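Local coordinates for protein diffuse adherence adhesin (Escherichia coli, PDB 4MEE) that mediates bacterial attachment to mammalian cells, autoaggregation and biofilm formation as a whole adhesin, of which this is the C-terminal outer-membrane beta-barrel transport unit, at residues A[397-408]-A[420-431]. Sequence-based numbering, arbitrary orientation.
Sequences YIEANWIHNTHE and LSGSRNQGEIKT
N401 ND2 donates to E428 OE1 across the strand pair (2.9 Å) and to E399 OE2 of its own strand, both oxygens met from above their carboxylate planes, while N401 OD1 accepts from H341. E399 OE1 forms a salt bridge with K430 NZ (3.3 Å), its hydrogen bond weak, and a second with R377; E428 OE2 pairs with K373, basic partners likely to favour ionised carboxylates. N425 OD1 accepts two ring N-H groups: W402 NE1 (3.2 Å) arrives on a lone pair, indole and amide nearly coplanar (6°), while H404 ND1 approaches from above the carbonyl plane. With CG anti to the backbone N (chi1 167°), the indole reaches along the strand to that oxygen. N405 ND2 hydrogen-bonds S423 O (2.9 Å). E408 and R424 form a salt bridge, its very short distance doubtful, and E408 crosses L420. E399-K430, N401-E428 and I403-Q426 are hydrogen-bonded antiparallel pairs. I403 CD1 lies against E428 CB (3.7 Å). The buried face of E399, N401, I403 and E428 probably lines the barrel lumen; I398, A400, W402 and I429 probably face lipid. Strand 397-405 is flanked by 370-383, and 425-436 by 441-451, four consecutive staves of the autotransporter barrel.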
# COMPACT_ATOMS: atom_id res chain seq x y z
N TYR A 397 -17.80 -2.02 -5.87
CA TYR A 397 -16.87 -1.59 -6.90
C TYR A 397 -15.96 -2.72 -7.36
O TYR A 397 -15.66 -3.64 -6.60
CB TYR A 397 -16.04 -0.40 -6.41
CG TYR A 397 -15.08 -0.74 -5.28
CD1 TYR A 397 -15.48 -0.65 -3.95
CD2 TYR A 397 -13.77 -1.13 -5.54
CE1 TYR A 397 -14.61 -0.95 -2.91
CE2 TYR A 397 -12.89 -1.44 -4.51
CZ TYR A 397 -13.31 -1.35 -3.20
OH TYR A 397 -12.44 -1.65 -2.18
N ILE A 398 -15.54 -2.65 -8.62
CA ILE A 398 -14.49 -3.52 -9.14
C ILE A 398 -13.40 -2.67 -9.77
O ILE A 398 -13.69 -1.72 -10.50
CB ILE A 398 -14.98 -4.47 -10.23
CG1 ILE A 398 -16.35 -5.08 -9.88
CG2 ILE A 398 -13.92 -5.53 -10.50
CD1 ILE A 398 -16.30 -6.27 -8.95
N GLU A 399 -12.15 -3.03 -9.51
CA GLU A 399 -11.02 -2.25 -10.03
C GLU A 399 -9.89 -3.14 -10.53
O GLU A 399 -9.57 -4.16 -9.92
CB GLU A 399 -10.52 -1.28 -8.96
CG GLU A 399 -9.61 -0.18 -9.50
CD GLU A 399 -9.05 0.72 -8.41
OE1 GLU A 399 -9.77 1.02 -7.43
OE2 GLU A 399 -7.88 1.14 -8.55
N ALA A 400 -9.28 -2.72 -11.64
CA ALA A 400 -8.12 -3.41 -12.21
C ALA A 400 -6.99 -2.42 -12.48
O ALA A 400 -7.22 -1.36 -13.07
CB ALA A 400 -8.52 -4.14 -13.48
N ASN A 401 -5.79 -2.77 -12.05
CA ASN A 401 -4.62 -1.90 -12.18
C ASN A 401 -3.37 -2.59 -12.71
O ASN A 401 -3.20 -3.80 -12.56
CB ASN A 401 -4.28 -1.25 -10.83
CG ASN A 401 -5.27 -0.18 -10.42
OD1 ASN A 401 -5.63 0.69 -11.22
ND2 ASN A 401 -5.70 -0.21 -9.16
N TRP A 402 -2.51 -1.80 -13.35
CA TRP A 402 -1.19 -2.25 -13.75
C TRP A 402 -0.13 -1.56 -12.89
O TRP A 402 -0.03 -0.34 -12.87
CB TRP A 402 -0.96 -2.00 -15.25
CG TRP A 402 0.47 -2.15 -15.70
CD1 TRP A 402 1.33 -3.16 -15.40
CD2 TRP A 402 1.19 -1.26 -16.57
NE1 TRP A 402 2.55 -2.95 -16.00
CE2 TRP A 402 2.49 -1.79 -16.73
CE3 TRP A 402 0.86 -0.06 -17.21
CZ2 TRP A 402 3.46 -1.17 -17.51
CZ3 TRP A 402 1.84 0.56 -18.00
CH2 TRP A 402 3.12 0.01 -18.14
N ILE A 403 0.64 -2.36 -12.17
CA ILE A 403 1.67 -1.84 -11.30
C ILE A 403 3.02 -1.98 -11.98
O ILE A 403 3.38 -3.06 -12.44
CB ILE A 403 1.71 -2.57 -9.95
CG1 ILE A 403 0.39 -2.37 -9.21
CG2 ILE A 403 2.88 -2.08 -9.11
CD1 ILE A 403 0.10 -3.45 -8.19
N HIS A 404 3.75 -0.88 -12.05
CA HIS A 404 5.09 -0.87 -12.59
C HIS A 404 6.00 -0.33 -11.51
O HIS A 404 5.64 0.61 -10.82
CB HIS A 404 5.15 0.04 -13.81
CG HIS A 404 6.52 0.18 -14.40
ND1 HIS A 404 7.16 -0.85 -15.04
CD2 HIS A 404 7.36 1.24 -14.44
CE1 HIS A 404 8.35 -0.44 -15.45
NE2 HIS A 404 8.49 0.83 -15.10
N ASN A 405 7.18 -0.93 -11.35
CA ASN A 405 8.17 -0.40 -10.43
C ASN A 405 9.45 -0.05 -11.15
O ASN A 405 9.94 -0.82 -11.97
CB ASN A 405 8.47 -1.40 -9.33
CG ASN A 405 7.30 -1.58 -8.39
OD1 ASN A 405 7.00 -0.70 -7.59
ND2 ASN A 405 6.64 -2.72 -8.48
N THR A 406 10.00 1.12 -10.82
CA THR A 406 11.26 1.56 -11.40
C THR A 406 12.46 0.76 -10.88
O THR A 406 13.38 0.47 -11.64
CB THR A 406 11.45 3.07 -11.20
OG1 THR A 406 10.42 3.76 -11.92
CG2 THR A 406 12.79 3.53 -11.73
N HIS A 407 12.44 0.40 -9.60
CA HIS A 407 13.47 -0.49 -9.05
C HIS A 407 12.86 -1.80 -8.59
O HIS A 407 11.64 -1.96 -8.58
CB HIS A 407 14.15 0.15 -7.83
CG HIS A 407 14.78 1.48 -8.10
ND1 HIS A 407 14.10 2.52 -8.70
CD2 HIS A 407 16.02 1.95 -7.83
CE1 HIS A 407 14.90 3.57 -8.80
NE2 HIS A 407 16.07 3.25 -8.28
N GLU A 408 13.70 -2.73 -8.19
CA GLU A 408 13.21 -3.92 -7.51
C GLU A 408 13.97 -4.05 -6.19
O GLU A 408 15.19 -3.91 -6.15
CB GLU A 408 13.24 -5.16 -8.42
CG GLU A 408 14.44 -6.10 -8.32
CD GLU A 408 14.58 -7.00 -9.53
OE1 GLU A 408 14.72 -8.23 -9.36
OE2 GLU A 408 14.55 -6.48 -10.67
N LEU A 420 18.04 -9.62 -5.33
CA LEU A 420 16.84 -8.80 -5.52
C LEU A 420 15.57 -9.65 -5.55
O LEU A 420 15.62 -10.86 -5.76
CB LEU A 420 16.97 -7.95 -6.79
CG LEU A 420 18.29 -7.20 -7.06
CD1 LEU A 420 18.37 -6.71 -8.50
CD2 LEU A 420 18.51 -6.05 -6.09
N SER A 421 14.43 -9.00 -5.32
CA SER A 421 13.16 -9.70 -5.26
C SER A 421 12.21 -8.95 -6.17
O SER A 421 11.61 -7.95 -5.76
CB SER A 421 12.63 -9.66 -3.84
OG SER A 421 12.39 -8.32 -3.46
N GLY A 422 12.06 -9.45 -7.39
CA GLY A 422 11.56 -8.64 -8.49
C GLY A 422 10.12 -8.77 -8.93
O GLY A 422 9.67 -9.80 -9.42
N SER A 423 9.40 -7.67 -8.78
CA SER A 423 8.06 -7.58 -9.30
C SER A 423 8.03 -6.23 -9.96
O SER A 423 7.37 -5.30 -9.49
CB SER A 423 7.07 -7.67 -8.16
OG SER A 423 7.64 -8.46 -7.13
N ARG A 424 8.79 -6.11 -11.04
CA ARG A 424 8.87 -4.87 -11.79
C ARG A 424 7.50 -4.56 -12.35
O ARG A 424 7.08 -3.41 -12.38
CB ARG A 424 9.89 -4.99 -12.92
CG ARG A 424 11.29 -5.37 -12.48
CD ARG A 424 12.33 -5.04 -13.54
NE ARG A 424 12.88 -3.69 -13.37
CZ ARG A 424 13.90 -3.39 -12.57
NH1 ARG A 424 14.49 -4.33 -11.86
NH2 ARG A 424 14.33 -2.15 -12.49
N ASN A 425 6.80 -5.60 -12.77
CA ASN A 425 5.47 -5.45 -13.32
C ASN A 425 4.53 -6.39 -12.62
O ASN A 425 4.84 -7.57 -12.45
CB ASN A 425 5.49 -5.75 -14.81
CG ASN A 425 6.20 -4.68 -15.60
OD1 ASN A 425 5.63 -3.64 -15.91
ND2 ASN A 425 7.46 -4.93 -15.93
N GLN A 426 3.38 -5.88 -12.20
CA GLN A 426 2.40 -6.67 -11.49
C GLN A 426 1.00 -6.33 -11.96
O GLN A 426 0.76 -5.24 -12.46
CB GLN A 426 2.48 -6.42 -9.99
CG GLN A 426 3.64 -7.12 -9.31
CD GLN A 426 3.69 -6.81 -7.83
OE1 GLN A 426 3.72 -5.65 -7.42
NE2 GLN A 426 3.69 -7.86 -7.01
N GLY A 427 0.08 -7.28 -11.79
CA GLY A 427 -1.34 -7.04 -12.06
C GLY A 427 -2.14 -6.97 -10.77
O GLY A 427 -1.96 -7.80 -9.88
N GLU A 428 -3.02 -6.00 -10.65
CA GLU A 428 -3.76 -5.84 -9.41
C GLU A 428 -5.26 -5.86 -9.65
O GLU A 428 -5.74 -5.25 -10.60
CB GLU A 428 -3.34 -4.56 -8.71
CG GLU A 428 -4.04 -4.28 -7.40
CD GLU A 428 -3.88 -2.84 -6.98
OE1 GLU A 428 -3.80 -1.97 -7.87
OE2 GLU A 428 -3.81 -2.57 -5.76
N ILE A 429 -5.98 -6.56 -8.79
CA ILE A 429 -7.43 -6.59 -8.88
C ILE A 429 -8.04 -6.32 -7.52
O ILE A 429 -7.77 -7.03 -6.56
CB ILE A 429 -7.94 -7.94 -9.39
CG1 ILE A 429 -9.47 -7.94 -9.44
CG2 ILE A 429 -7.47 -9.06 -8.48
CD1 ILE A 429 -10.03 -7.53 -10.79
N LYS A 430 -8.87 -5.29 -7.46
CA LYS A 430 -9.52 -4.90 -6.22
C LYS A 430 -11.02 -5.08 -6.36
O LYS A 430 -11.55 -5.06 -7.47
CB LYS A 430 -9.22 -3.44 -5.91
CG LYS A 430 -7.75 -3.14 -5.74
CD LYS A 430 -7.52 -1.97 -4.80
CE LYS A 430 -7.20 -0.69 -5.56
NZ LYS A 430 -7.78 0.49 -4.87
N THR A 431 -11.69 -5.25 -5.23
CA THR A 431 -13.14 -5.26 -5.18
C THR A 431 -13.59 -5.09 -3.75
O THR A 431 -12.85 -5.41 -2.83
CB THR A 431 -13.73 -6.57 -5.73
OG1 THR A 431 -15.15 -6.52 -5.64
CG2 THR A 431 -13.22 -7.76 -4.93